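Local coordinates for arsenate Reductase (Corynebacterium glutamicum, PDB 3T38), which reduces arsenate to arsenite in a thioredoxin-dependent manner, on a low molecular weight tyrosine phosphatase fold, at residues Q26-S30 / L70-K76; S41-L45 / L55-A59; I97-L101 / I193-D198; S154-M160 / K172-E178. All coordinates share one frame. Numbering follows the deposited sequence.

Overall arrangement
Interactions 1 and 2 both join helix 55-73 to other parts of the N-terminal helical region, interaction 2 near its start and interaction 1 at its end, with centres 21 Å apart; both also touch the second subunit. Interactions 3 and 4 belong to the low molecular weight phosphatase domain, where they meet through M160, which packs on A98 and I197. Interactions 2 and 3 are buried helix pairs held by apolar side chains; interaction 1 is smaller and partly exposed, an aromatic ring set against a helix end. Interaction 4 differs in chemistry: strands 156-159 and 173-176 are joined mainly by backbone hydrogen bonds, at the partly exposed edge of the parallel sheet.

Interaction 1 of 4, residues Q26-S30 / L70-K76; sequences QGVFS and LAVAEGK
An aromatic ring does most of the bridging between two backbones that stay well apart: F29 reaches from an irregular loop to the C-terminal end of helix 55-73, while the closest CA atoms, those of V28 and K76, are 7.5 Å apart. Residues 26-30 lie in the loop between helices 10-24 and 31-49, with G27 at positive phi (94/-22), V28 at -101/-57 and F29 extended at -125/149. The CA-CB bond of F29 points sideways, but chi1 near -62° (m) carries the ring over to the helix. F29 CZ lies 3.6 Å from L70 CG, and L70 CD2 stands over one ring face in a CH-pi contact, 4.1 Å from the centroid; the L70 side chain is about 7 Å from the bound dithiane. Residues 70-73 are the last helical ones; a Schellman motif then ends the helix, with K76 N bonded to A71 O (2.7 Å), G75 N to V72 O (2.8 Å) and G75 at 59/40 as the C-prime residue. This turn brings K76 back toward the loop, its chain m, t, t, m, so that K76 CD touches V28 CG1 at 3.3 Å and K76 CE approaches F29 CE1 at 3.6 Å. E74 OE1 lies at the ring edge, 3.7 Å from F29 CE1, and makes a long salt bridge with K76 NZ (3.9 Å). F29 also packs on I34 and on E32 of the second subunit.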
loop_
_atom_site.group_PDB
_atom_site.type_symbol
_atom_site.label_atom_id
_atom_site.label_comp_id
_atom_site.label_asym_id
_atom_site.label_seq_id
_atom_site.Cartn_x
_atom_site.Cartn_y
_atom_site.Cartn_z
ATOM N N GLN A 26 23.085 3.572 3.676
ATOM C CA GLN A 26 23.612 4.419 4.741
ATOM C C GLN A 26 24.219 5.664 4.100
ATOM O O GLN A 26 25.006 5.557 3.157
ATOM C CB GLN A 26 24.704 3.655 5.509
ATOM C CG GLN A 26 24.871 4.029 6.984
ATOM C CD GLN A 26 25.460 5.408 7.183
ATOM O OE1 GLN A 26 26.152 5.952 6.305
ATOM N NE2 GLN A 26 25.208 5.990 8.353
ATOM N N GLY A 27 23.875 6.835 4.632
ATOM C CA GLY A 27 24.291 8.110 4.046
ATOM C C GLY A 27 23.214 8.633 3.105
ATOM O O GLY A 27 23.155 9.830 2.845
ATOM N N VAL A 28 22.345 7.749 2.615
ATOM C CA VAL A 28 21.343 8.123 1.616
ATOM C C VAL A 28 19.939 8.329 2.211
ATOM O O VAL A 28 19.314 9.390 2.063
ATOM C CB VAL A 28 21.301 7.059 0.480
ATOM C CG1 VAL A 28 20.229 7.366 -0.557
ATOM C CG2 VAL A 28 22.694 6.941 -0.173
ATOM N N PHE A 29 19.440 7.296 2.876
ATOM C CA PHE A 29 18.174 7.390 3.579
ATOM C C PHE A 29 18.377 6.999 5.012
ATOM O O PHE A 29 19.246 6.164 5.287
ATOM C CB PHE A 29 17.125 6.458 2.935
ATOM C CG PHE A 29 16.822 6.798 1.515
ATOM C CD1 PHE A 29 16.479 8.108 1.161
ATOM C CD2 PHE A 29 16.906 5.836 0.525
ATOM C CE1 PHE A 29 16.215 8.432 -0.147
ATOM C CE2 PHE A 29 16.609 6.153 -0.813
ATOM C CZ PHE A 29 16.276 7.435 -1.138
ATOM N N SER A 30 17.576 7.618 5.893
ATOM C CA SER A 30 17.381 7.179 7.287
ATOM C C SER A 30 17.021 5.706 7.341
ATOM O O SER A 30 16.142 5.208 6.540
ATOM C CB SER A 30 16.252 7.963 7.981
ATOM O OG SER A 30 16.233 9.341 7.594
ATOM N N LEU A 70 13.167 5.881 -5.313
ATOM C CA LEU A 70 13.255 7.071 -4.462
ATOM C C LEU A 70 14.604 7.811 -4.546
ATOM O O LEU A 70 14.638 9.035 -4.530
ATOM C CB LEU A 70 12.946 6.715 -3.003
ATOM C CG LEU A 70 12.804 7.842 -1.959
ATOM C CD1 LEU A 70 11.631 8.796 -2.356
ATOM C CD2 LEU A 70 12.560 7.259 -0.575
ATOM N N ALA A 71 15.692 7.055 -4.620
ATOM C CA ALA A 71 17.038 7.598 -4.839
ATOM C C ALA A 71 17.070 8.450 -6.113
ATOM O O ALA A 71 17.669 9.522 -6.153
ATOM C CB ALA A 71 18.026 6.436 -4.961
ATOM N N VAL A 72 16.420 7.941 -7.158
ATOM C CA VAL A 72 16.388 8.617 -8.462
ATOM C C VAL A 72 15.523 9.879 -8.348
ATOM O O VAL A 72 15.958 10.968 -8.673
ATOM C CB VAL A 72 15.885 7.665 -9.578
ATOM C CG1 VAL A 72 15.605 8.434 -10.889
ATOM C CG2 VAL A 72 16.923 6.575 -9.831
ATOM N N ALA A 73 14.309 9.719 -7.842
ATOM C CA ALA A 73 13.388 10.826 -7.638
ATOM C C ALA A 73 14.099 12.003 -6.987
ATOM O O ALA A 73 13.847 13.147 -7.331
ATOM C CB ALA A 73 12.194 10.373 -6.788
ATOM N N GLU A 74 15.014 11.705 -6.065
ATOM C CA GLU A 74 15.720 12.728 -5.270
ATOM C C GLU A 74 17.153 13.047 -5.751
ATOM O O GLU A 74 17.968 13.688 -5.034
ATOM C CB GLU A 74 15.751 12.298 -3.815
ATOM C CG GLU A 74 14.407 11.954 -3.264
ATOM C CD GLU A 74 14.362 11.931 -1.749
ATOM O OE1 GLU A 74 15.436 11.926 -1.064
ATOM O OE2 GLU A 74 13.225 11.936 -1.233
ATOM N N GLY A 75 17.445 12.597 -6.966
ATOM C CA GLY A 75 18.721 12.830 -7.611
ATOM C C GLY A 75 19.929 12.306 -6.854
ATOM O O GLY A 75 20.969 12.970 -6.819
ATOM N N LYS A 76 19.790 11.119 -6.262
ATOM C CA LYS A 76 20.862 10.462 -5.522
ATOM C C LYS A 76 21.566 9.391 -6.375
ATOM O O LYS A 76 22.424 8.672 -5.879
ATOM C CB LYS A 76 20.276 9.820 -4.268
ATOM C CG LYS A 76 19.927 10.798 -3.188
ATOM C CD LYS A 76 19.117 10.118 -2.108
ATOM C CE LYS A 76 18.405 11.119 -1.177
ATOM N NZ LYS A 76 19.301 12.175 -0.680
#

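Interaction 2 of 4, residues S41-L45 / L55-A59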
loop_
_atom_site.group_PDB
_atom_site.type_symbol
_atom_site.label_atom_id
_atom_site.label_comp_id
_atom_site.label_asym_id
_atom_site.label_seq_id
_atom_site.Cartn_x
_atom_site.Cartn_y
_atom_site.Cartn_z
ATOM N N SER A 41 6.481 -2.882 2.592
ATOM C CA SER A 41 6.372 -3.594 1.330
ATOM C C SER A 41 5.837 -5.026 1.442
ATOM O O SER A 41 5.012 -5.456 0.616
ATOM C CB SER A 41 7.709 -3.616 0.614
ATOM O OG SER A 41 7.915 -2.353 0.051
ATOM N N TYR A 42 6.352 -5.750 2.439
ATOM C CA TYR A 42 5.890 -7.082 2.805
ATOM C C TYR A 42 4.384 -7.130 3.064
ATOM O O TYR A 42 3.681 -7.968 2.537
ATOM C CB TYR A 42 6.592 -7.499 4.059
ATOM C CG TYR A 42 6.178 -8.894 4.528
ATOM C CD1 TYR A 42 5.331 -9.054 5.624
ATOM C CD2 TYR A 42 6.672 -10.020 3.892
ATOM C CE1 TYR A 42 4.969 -10.308 6.061
ATOM C CE2 TYR A 42 6.315 -11.281 4.296
ATOM C CZ TYR A 42 5.455 -11.426 5.382
ATOM O OH TYR A 42 5.096 -12.682 5.785
ATOM N N VAL A 43 3.921 -6.219 3.897
ATOM C CA VAL A 43 2.529 -6.136 4.269
ATOM C C VAL A 43 1.692 -5.760 3.087
ATOM O O VAL A 43 0.671 -6.472 2.810
ATOM C CB VAL A 43 2.265 -5.268 5.547
ATOM C CG1 VAL A 43 0.743 -5.071 5.729
ATOM C CG2 VAL A 43 2.829 -5.983 6.783
ATOM N N SER A 44 2.148 -4.769 2.313
ATOM C CA SER A 44 1.485 -4.456 1.030
ATOM C C SER A 44 1.240 -5.669 0.146
ATOM O O SER A 44 0.122 -5.882 -0.389
ATOM C CB SER A 44 2.324 -3.442 0.237
ATOM O OG SER A 44 2.091 -2.203 0.915
ATOM N N LEU A 45 2.295 -6.454 -0.051
ATOM C CA LEU A 45 2.128 -7.622 -0.929
ATOM C C LEU A 45 1.269 -8.663 -0.280
ATOM O O LEU A 45 0.480 -9.370 -0.969
ATOM C CB LEU A 45 3.490 -8.173 -1.350
ATOM C CG LEU A 45 4.264 -7.207 -2.298
ATOM C CD1 LEU A 45 5.662 -7.785 -2.537
ATOM C CD2 LEU A 45 3.546 -7.039 -3.611
ATOM N N LEU A 55 6.977 -14.744 0.135
ATOM C CA LEU A 55 6.631 -13.363 0.279
ATOM C C LEU A 55 7.872 -12.541 0.727
ATOM O O LEU A 55 8.087 -11.472 0.215
ATOM C CB LEU A 55 5.465 -13.222 1.235
ATOM C CG LEU A 55 4.615 -11.949 1.142
ATOM C CD1 LEU A 55 4.184 -11.608 -0.274
ATOM C CD2 LEU A 55 3.407 -12.122 2.036
ATOM N N PRO A 56 8.738 -13.094 1.604
ATOM C CA PRO A 56 9.871 -12.252 1.950
ATOM C C PRO A 56 10.741 -11.880 0.763
ATOM O O PRO A 56 11.275 -10.788 0.747
ATOM C CB PRO A 56 10.664 -13.120 2.920
ATOM C CG PRO A 56 9.604 -13.861 3.681
ATOM C CD PRO A 56 8.524 -14.157 2.607
ATOM N N ILE A 57 10.868 -12.769 -0.216
ATOM C CA ILE A 57 11.744 -12.572 -1.364
ATOM C C ILE A 57 11.179 -11.511 -2.308
ATOM O O ILE A 57 11.927 -10.644 -2.769
ATOM C CB ILE A 57 12.016 -13.923 -2.169
ATOM C CG1 ILE A 57 12.591 -15.007 -1.269
ATOM C CG2 ILE A 57 12.927 -13.702 -3.412
ATOM C CD1 ILE A 57 12.947 -16.345 -1.987
ATOM N N LEU A 58 9.889 -11.596 -2.635
ATOM C CA LEU A 58 9.233 -10.600 -3.461
ATOM C C LEU A 58 9.226 -9.242 -2.735
ATOM O O LEU A 58 9.288 -8.172 -3.380
ATOM C CB LEU A 58 7.760 -10.980 -3.703
ATOM C CG LEU A 58 7.263 -12.086 -4.665
ATOM C CD1 LEU A 58 5.733 -11.800 -4.905
ATOM C CD2 LEU A 58 8.034 -12.132 -6.007
ATOM N N ALA A 59 9.058 -9.275 -1.407
ATOM C CA ALA A 59 9.076 -7.995 -0.639
ATOM C C ALA A 59 10.427 -7.285 -0.730
ATOM O O ALA A 59 10.464 -6.061 -0.896
ATOM C CB ALA A 59 8.707 -8.193 0.809
#
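Apolar packing supplies nearly all of this contact between two helical segments whose axes approach to 8.9 Å and cross at 118°. The backbones come closest at Y42 and A59, where the CA atoms are only 4.8 Å apart: the small A59 side chain lets the other helix in, with A59 CB 3.6 Å from Y42 CA and 3.9 Å from Y42 CB. Y42 adopts a t rotamer that swings its ring along the partner helix, placing CE2 3.6 Å from L55 CG and, at the ring edge, 4.0 Å from P56 CD. L55 also reaches L45, L55 CD1 lying 3.7 Å from L45 CB, so its side chain fills the space between Y42 and L45, residues about one turn apart. L45 CD1 in turn meets L58 CB at 4.0 Å.

Polar atoms enter only as van der Waals neighbours: L45 CD1 is 3.7 Å from L58 O, and S41 CB is 4.0 Å from A59 O. The hydroxyls find their partners beyond the two segments, S41 OG with Y37 O and R66 NH1, and Y42 OH with H10 ND1. The S41 side chain lies about 6 Å from the bound dithiane.

This is apolar packing of consecutive helices in the helical N-terminal region, 31-49 and 55-73 crossing steeply rather than as an antiparallel hairpin, with H10 of helix 10-24 against P56 and P167 of the second subunit resting on Y42.

Interaction 3 of 4, residues I97-L101 / I193-D198; sequences IASAL and IIEEID
I97, I197 and L101 carry most of the packing between two regular alpha-helical segments, 97-101 and 193-198, whose axes approach to 9.8 Å and cross at -51°, both running in broadly the same direction. Nearest CA pairs are A98-I197 (6.2 Å), I97-I194 (6.6 Å) and L101-D198 (6.6 Å). I97, rotamer m,t, points at the partner helix: its CD1 lies 3.4 Å from I194 CG1 and 4.3 Å from I193 CG2, while its CG2 sits 3.8 Å from I197 CG2. I197, also m,t, points back, and I197 CG2 fits among I97, A98 and L101, 3.7 Å from A98 CA and 4.1 Å from L101 CD1. One turn after I97, L101 takes m,t and sends CD1 to within 3.6 Å of D198 CA and 3.7 Å of D198 CB. D198, chi1 near -164° (t), turns its carboxylate outward, with a hydrogen bond between D198 OD1 and Y105 OH and a salt bridge between D198 OD2 and R134. Together helices 94-106 and 190-211 lie on one side of the parallel sheet in this alpha/beta fold: A98 packs on F86 of strand 83-88, M160 fits against A98 and I197, and helix 125-133 adds V127 to I97 and I130 to I194.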
loop_
_atom_site.group_PDB
_atom_site.type_symbol
_atom_site.label_atom_id
_atom_site.label_comp_id
_atom_site.label_asym_id
_atom_site.label_seq_id
_atom_site.Cartn_x
_atom_site.Cartn_y
_atom_site.Cartn_z
ATOM N N ILE A 97 2.449 -6.680 -19.560
ATOM C CA ILE A 97 2.700 -6.788 -20.974
ATOM C C ILE A 97 3.464 -5.579 -21.451
ATOM O O ILE A 97 4.502 -5.742 -22.125
ATOM C CB ILE A 97 1.374 -6.863 -21.793
ATOM C CG1 ILE A 97 0.571 -8.086 -21.362
ATOM C CG2 ILE A 97 1.690 -6.842 -23.332
ATOM C CD1 ILE A 97 -0.884 -8.084 -21.911
ATOM N N ALA A 98 2.974 -4.377 -21.117
ATOM C CA ALA A 98 3.593 -3.180 -21.623
ATOM C C ALA A 98 5.020 -3.087 -21.087
ATOM O O ALA A 98 5.968 -2.753 -21.810
ATOM C CB ALA A 98 2.812 -1.950 -21.235
ATOM N N SER A 99 5.169 -3.372 -19.798
ATOM C CA SER A 99 6.457 -3.238 -19.177
ATOM C C SER A 99 7.476 -4.204 -19.772
ATOM O O SER A 99 8.650 -3.827 -19.969
ATOM C CB SER A 99 6.340 -3.485 -17.641
ATOM O OG SER A 99 7.644 -3.562 -17.046
ATOM N N ALA A 100 7.054 -5.453 -20.012
ATOM C CA ALA A 100 7.981 -6.473 -20.502
ATOM C C ALA A 100 8.349 -6.234 -21.965
ATOM O O ALA A 100 9.468 -6.524 -22.369
ATOM C CB ALA A 100 7.431 -7.935 -20.263
ATOM N N LEU A 101 7.428 -5.664 -22.742
ATOM C CA LEU A 101 7.691 -5.395 -24.161
ATOM C C LEU A 101 8.718 -4.246 -24.198
ATOM O O LEU A 101 9.749 -4.322 -24.876
ATOM C CB LEU A 101 6.371 -5.133 -24.936
ATOM C CG LEU A 101 5.452 -6.361 -25.252
ATOM C CD1 LEU A 101 4.053 -6.065 -25.906
ATOM C CD2 LEU A 101 6.166 -7.319 -26.219
ATOM N N ILE A 193 -4.961 -7.905 -27.152
ATOM C CA ILE A 193 -4.432 -6.879 -26.257
ATOM C C ILE A 193 -2.872 -6.847 -26.327
ATOM O O ILE A 193 -2.288 -5.804 -26.339
ATOM C CB ILE A 193 -4.902 -7.158 -24.774
ATOM C CG1 ILE A 193 -6.409 -7.017 -24.634
ATOM C CG2 ILE A 193 -4.220 -6.198 -23.753
ATOM C CD1 ILE A 193 -6.907 -7.596 -23.304
ATOM N N ILE A 194 -2.217 -8.004 -26.337
ATOM C CA ILE A 194 -0.757 -8.058 -26.455
ATOM C C ILE A 194 -0.303 -7.380 -27.751
ATOM O O ILE A 194 0.591 -6.546 -27.717
ATOM C CB ILE A 194 -0.217 -9.508 -26.245
ATOM C CG1 ILE A 194 -0.377 -9.867 -24.767
ATOM C CG2 ILE A 194 1.213 -9.643 -26.630
ATOM C CD1 ILE A 194 -0.095 -11.357 -24.334
ATOM N N GLU A 195 -1.014 -7.648 -28.851
ATOM C CA GLU A 195 -0.731 -7.048 -30.171
ATOM C C GLU A 195 -0.971 -5.564 -30.184
ATOM O O GLU A 195 -0.193 -4.843 -30.761
ATOM C CB GLU A 195 -1.615 -7.626 -31.269
ATOM C CG GLU A 195 -1.730 -9.102 -31.208
ATOM C CD GLU A 195 -0.647 -9.790 -32.006
ATOM O OE1 GLU A 195 0.559 -9.395 -31.809
ATOM O OE2 GLU A 195 -1.017 -10.698 -32.823
ATOM N N GLU A 196 -2.078 -5.111 -29.598
ATOM C CA GLU A 196 -2.330 -3.674 -29.581
ATOM C C GLU A 196 -1.284 -2.955 -28.719
ATOM O O GLU A 196 -0.767 -1.928 -29.105
ATOM C CB GLU A 196 -3.743 -3.348 -29.137
ATOM C CG GLU A 196 -3.888 -1.872 -28.789
ATOM C CD GLU A 196 -5.327 -1.456 -28.543
ATOM O OE1 GLU A 196 -6.149 -2.336 -28.147
ATOM O OE2 GLU A 196 -5.628 -0.240 -28.742
ATOM N N ILE A 197 -0.946 -3.522 -27.577
ATOM C CA ILE A 197 -0.001 -2.904 -26.726
ATOM C C ILE A 197 1.399 -2.849 -27.370
ATOM O O ILE A 197 2.071 -1.812 -27.315
ATOM C CB ILE A 197 0.042 -3.641 -25.382
ATOM C CG1 ILE A 197 -1.268 -3.373 -24.594
ATOM C CG2 ILE A 197 1.336 -3.267 -24.569
ATOM C CD1 ILE A 197 -1.387 -4.373 -23.338
ATOM N N ASP A 198 1.823 -3.958 -27.991
ATOM C CA ASP A 198 3.082 -4.014 -28.723
ATOM C C ASP A 198 3.196 -2.890 -29.765
ATOM O O ASP A 198 4.190 -2.156 -29.773
ATOM C CB ASP A 198 3.226 -5.376 -29.426
ATOM C CG ASP A 198 4.673 -5.660 -29.878
ATOM O OD1 ASP A 198 5.657 -5.028 -29.365
ATOM O OD2 ASP A 198 4.840 -6.532 -30.738
#

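Interaction 4 of 4, residues S154-M160 / K172-E178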
loop_
_atom_site.group_PDB
_atom_site.type_symbol
_atom_site.label_atom_id
_atom_site.label_comp_id
_atom_site.label_asym_id
_atom_site.label_seq_id
_atom_site.Cartn_x
_atom_site.Cartn_y
_atom_site.Cartn_z
ATOM N N SER A 154 9.612 8.526 -12.106
ATOM C CA SER A 154 9.331 8.221 -13.483
ATOM C C SER A 154 9.440 9.487 -14.392
ATOM O O SER A 154 9.061 10.586 -13.973
ATOM C CB SER A 154 7.947 7.569 -13.581
ATOM O OG SER A 154 7.970 6.279 -12.985
ATOM N N ASP A 155 9.999 9.339 -15.591
ATOM C CA ASP A 155 9.943 10.407 -16.637
ATOM C C ASP A 155 8.672 10.257 -17.508
ATOM O O ASP A 155 8.209 11.214 -18.072
ATOM C CB ASP A 155 11.183 10.379 -17.543
ATOM C CG ASP A 155 12.477 10.548 -16.770
ATOM O OD1 ASP A 155 12.762 11.680 -16.333
ATOM O OD2 ASP A 155 13.209 9.555 -16.548
ATOM N N TYR A 156 8.139 9.038 -17.625
ATOM C CA TYR A 156 6.913 8.739 -18.381
ATOM C C TYR A 156 6.000 7.926 -17.477
ATOM O O TYR A 156 6.455 6.954 -16.869
ATOM C CB TYR A 156 7.213 7.869 -19.617
ATOM C CG TYR A 156 8.002 8.555 -20.696
ATOM C CD1 TYR A 156 9.379 8.740 -20.548
ATOM C CD2 TYR A 156 7.365 9.071 -21.851
ATOM C CE1 TYR A 156 10.137 9.402 -21.512
ATOM C CE2 TYR A 156 8.131 9.752 -22.874
ATOM C CZ TYR A 156 9.523 9.918 -22.673
ATOM O OH TYR A 156 10.317 10.552 -23.611
ATOM N N VAL A 157 4.719 8.283 -17.396
ATOM C CA VAL A 157 3.787 7.503 -16.591
ATOM C C VAL A 157 2.656 7.180 -17.513
ATOM O O VAL A 157 2.011 8.099 -18.017
ATOM C CB VAL A 157 3.212 8.322 -15.373
ATOM C CG1 VAL A 157 2.070 7.554 -14.689
ATOM C CG2 VAL A 157 4.311 8.747 -14.351
ATOM N N ILE A 158 2.419 5.888 -17.751
ATOM C CA ILE A 158 1.413 5.456 -18.743
ATOM C C ILE A 158 0.325 4.707 -18.041
ATOM O O ILE A 158 0.541 3.691 -17.450
ATOM C CB ILE A 158 1.983 4.589 -19.929
ATOM C CG1 ILE A 158 3.015 5.364 -20.758
ATOM C CG2 ILE A 158 0.906 4.161 -20.896
ATOM C CD1 ILE A 158 4.387 5.398 -20.148
ATOM N N THR A 159 -0.854 5.216 -18.223
ATOM C CA THR A 159 -2.076 4.803 -17.601
ATOM C C THR A 159 -2.893 3.898 -18.537
ATOM O O THR A 159 -3.002 4.183 -19.715
ATOM C CB THR A 159 -2.830 6.137 -17.251
ATOM O OG1 THR A 159 -2.667 6.344 -15.833
ATOM C CG2 THR A 159 -4.240 6.151 -17.666
HETATM N N MSE A 160 -3.415 2.789 -18.011
HETATM C CA MSE A 160 -4.101 1.787 -18.839
HETATM C C MSE A 160 -5.425 1.281 -18.181
HETATM O O MSE A 160 -5.643 0.070 -17.991
HETATM C CB MSE A 160 -3.136 0.623 -19.129
HETATM C CG MSE A 160 -1.701 1.099 -19.329
HETATM SE SE MSE A 160 -0.479 -0.379 -19.814
HETATM C CE MSE A 160 -1.257 -0.944 -21.519
ATOM N N LYS A 172 7.100 15.626 -16.021
ATOM C CA LYS A 172 6.850 14.275 -16.473
ATOM C C LYS A 172 5.866 14.192 -17.650
ATOM O O LYS A 172 4.933 14.989 -17.734
ATOM C CB LYS A 172 6.244 13.451 -15.322
ATOM C CG LYS A 172 7.069 13.358 -14.062
ATOM C CD LYS A 172 6.418 12.466 -12.983
ATOM C CE LYS A 172 7.167 12.726 -11.621
ATOM N NZ LYS A 172 8.556 12.303 -11.808
ATOM N N HIS A 173 6.032 13.149 -18.474
ATOM C CA HIS A 173 5.059 12.788 -19.536
ATOM C C HIS A 173 3.980 11.824 -19.060
ATOM O O HIS A 173 4.237 10.671 -18.841
ATOM C CB HIS A 173 5.784 12.280 -20.821
ATOM C CG HIS A 173 6.879 13.194 -21.243
ATOM N ND1 HIS A 173 6.629 14.434 -21.783
ATOM C CD2 HIS A 173 8.226 13.111 -21.097
ATOM C CE1 HIS A 173 7.773 15.064 -21.988
ATOM N NE2 HIS A 173 8.758 14.281 -21.584
ATOM N N TYR A 174 2.785 12.332 -18.860
ATOM C CA TYR A 174 1.623 11.498 -18.586
ATOM C C TYR A 174 0.901 11.135 -19.906
ATOM O O TYR A 174 0.412 11.997 -20.645
ATOM C CB TYR A 174 0.685 12.201 -17.589
ATOM C CG TYR A 174 1.228 12.230 -16.178
ATOM C CD1 TYR A 174 2.125 13.213 -15.754
ATOM C CD2 TYR A 174 0.843 11.257 -15.264
ATOM C CE1 TYR A 174 2.616 13.220 -14.431
ATOM C CE2 TYR A 174 1.308 11.259 -13.955
ATOM C CZ TYR A 174 2.207 12.237 -13.555
ATOM O OH TYR A 174 2.655 12.191 -12.254
ATOM N N LEU A 175 0.861 9.846 -20.166
ATOM C CA LEU A 175 0.235 9.268 -21.335
ATOM C C LEU A 175 -0.930 8.382 -20.840
ATOM O O LEU A 175 -0.802 7.709 -19.802
ATOM C CB LEU A 175 1.281 8.422 -22.123
ATOM C CG LEU A 175 2.221 8.921 -23.265
ATOM C CD1 LEU A 175 2.614 10.411 -23.277
ATOM C CD2 LEU A 175 3.467 8.030 -23.458
ATOM N N ASP A 176 -2.049 8.414 -21.567
ATOM C CA ASP A 176 -3.239 7.607 -21.290
ATOM C C ASP A 176 -3.561 6.686 -22.478
ATOM O O ASP A 176 -3.932 7.158 -23.546
ATOM C CB ASP A 176 -4.442 8.553 -21.060
ATOM C CG ASP A 176 -5.643 7.846 -20.443
ATOM O OD1 ASP A 176 -5.797 6.624 -20.571
ATOM O OD2 ASP A 176 -6.467 8.528 -19.831
ATOM N N TRP A 177 -3.402 5.377 -22.285
ATOM C CA TRP A 177 -3.571 4.394 -23.353
ATOM C C TRP A 177 -4.895 3.617 -23.283
ATOM O O TRP A 177 -4.971 2.495 -23.785
ATOM C CB TRP A 177 -2.426 3.385 -23.337
ATOM C CG TRP A 177 -1.140 3.878 -23.943
ATOM C CD1 TRP A 177 -0.869 5.139 -24.369
ATOM C CD2 TRP A 177 0.047 3.128 -24.129
ATOM N NE1 TRP A 177 0.416 5.220 -24.833
ATOM C CE2 TRP A 177 1.005 3.998 -24.702
ATOM C CE3 TRP A 177 0.399 1.783 -23.888
ATOM C CZ2 TRP A 177 2.292 3.588 -25.033
ATOM C CZ3 TRP A 177 1.680 1.367 -24.221
ATOM C CH2 TRP A 177 2.618 2.267 -24.771
ATOM N N GLU A 178 -5.909 4.180 -22.646
ATOM C CA GLU A 178 -7.232 3.562 -22.631
ATOM C C GLU A 178 -8.312 4.614 -22.424
ATOM O O GLU A 178 -9.023 4.571 -21.416
ATOM C CB GLU A 178 -7.332 2.507 -21.517
ATOM C CG GLU A 178 -8.587 1.548 -21.646
ATOM C CD GLU A 178 -8.558 0.366 -20.656
ATOM O OE1 GLU A 178 -7.439 -0.121 -20.321
ATOM O OE2 GLU A 178 -9.664 -0.070 -20.225
#
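W177 lays its indole over I158, whose CG2 methyl makes a CH-pi contact 3.6 Å from the centroid of the five-membered ring; at the ring edge, the selenomethionine M160 brings CE to 4.0 Å from W177 CE3. I158 also packs through CG1 on L175 CB (3.8 Å), and along the same face the Y156 and H173 rings meet obliquely. On the other face V157 CB lies 3.8 Å from Y174 CD2.

Backbone hydrogen bonds alternate between the parallel strands: H173 N to D155 O, V157 N to H173 O, L175 N to V157 O, T159 N to L175 O and W177 N to T159 O, all 2.8 to 3.0 Å. K172 NZ donates to S154 O at 2.8 Å and to R152 O; at the strand's end D176 OD1 accepts from E178 N (3.2 Å) in an Asx turn. E178 OE1 forms a salt bridge with R94 NE, probably the arginine of the CX5R phosphate-binding loop.

Helix 190-211 packs on Y156, L175 and W177, R200 making a cation-pi contact with W177. Strand 156-159 is also hydrogen-bonded to strand 83-88, leaving 173-176 outermost in the chain's 2-1-3-4 parallel sheet, the order of the low molecular weight tyrosine phosphatase fold.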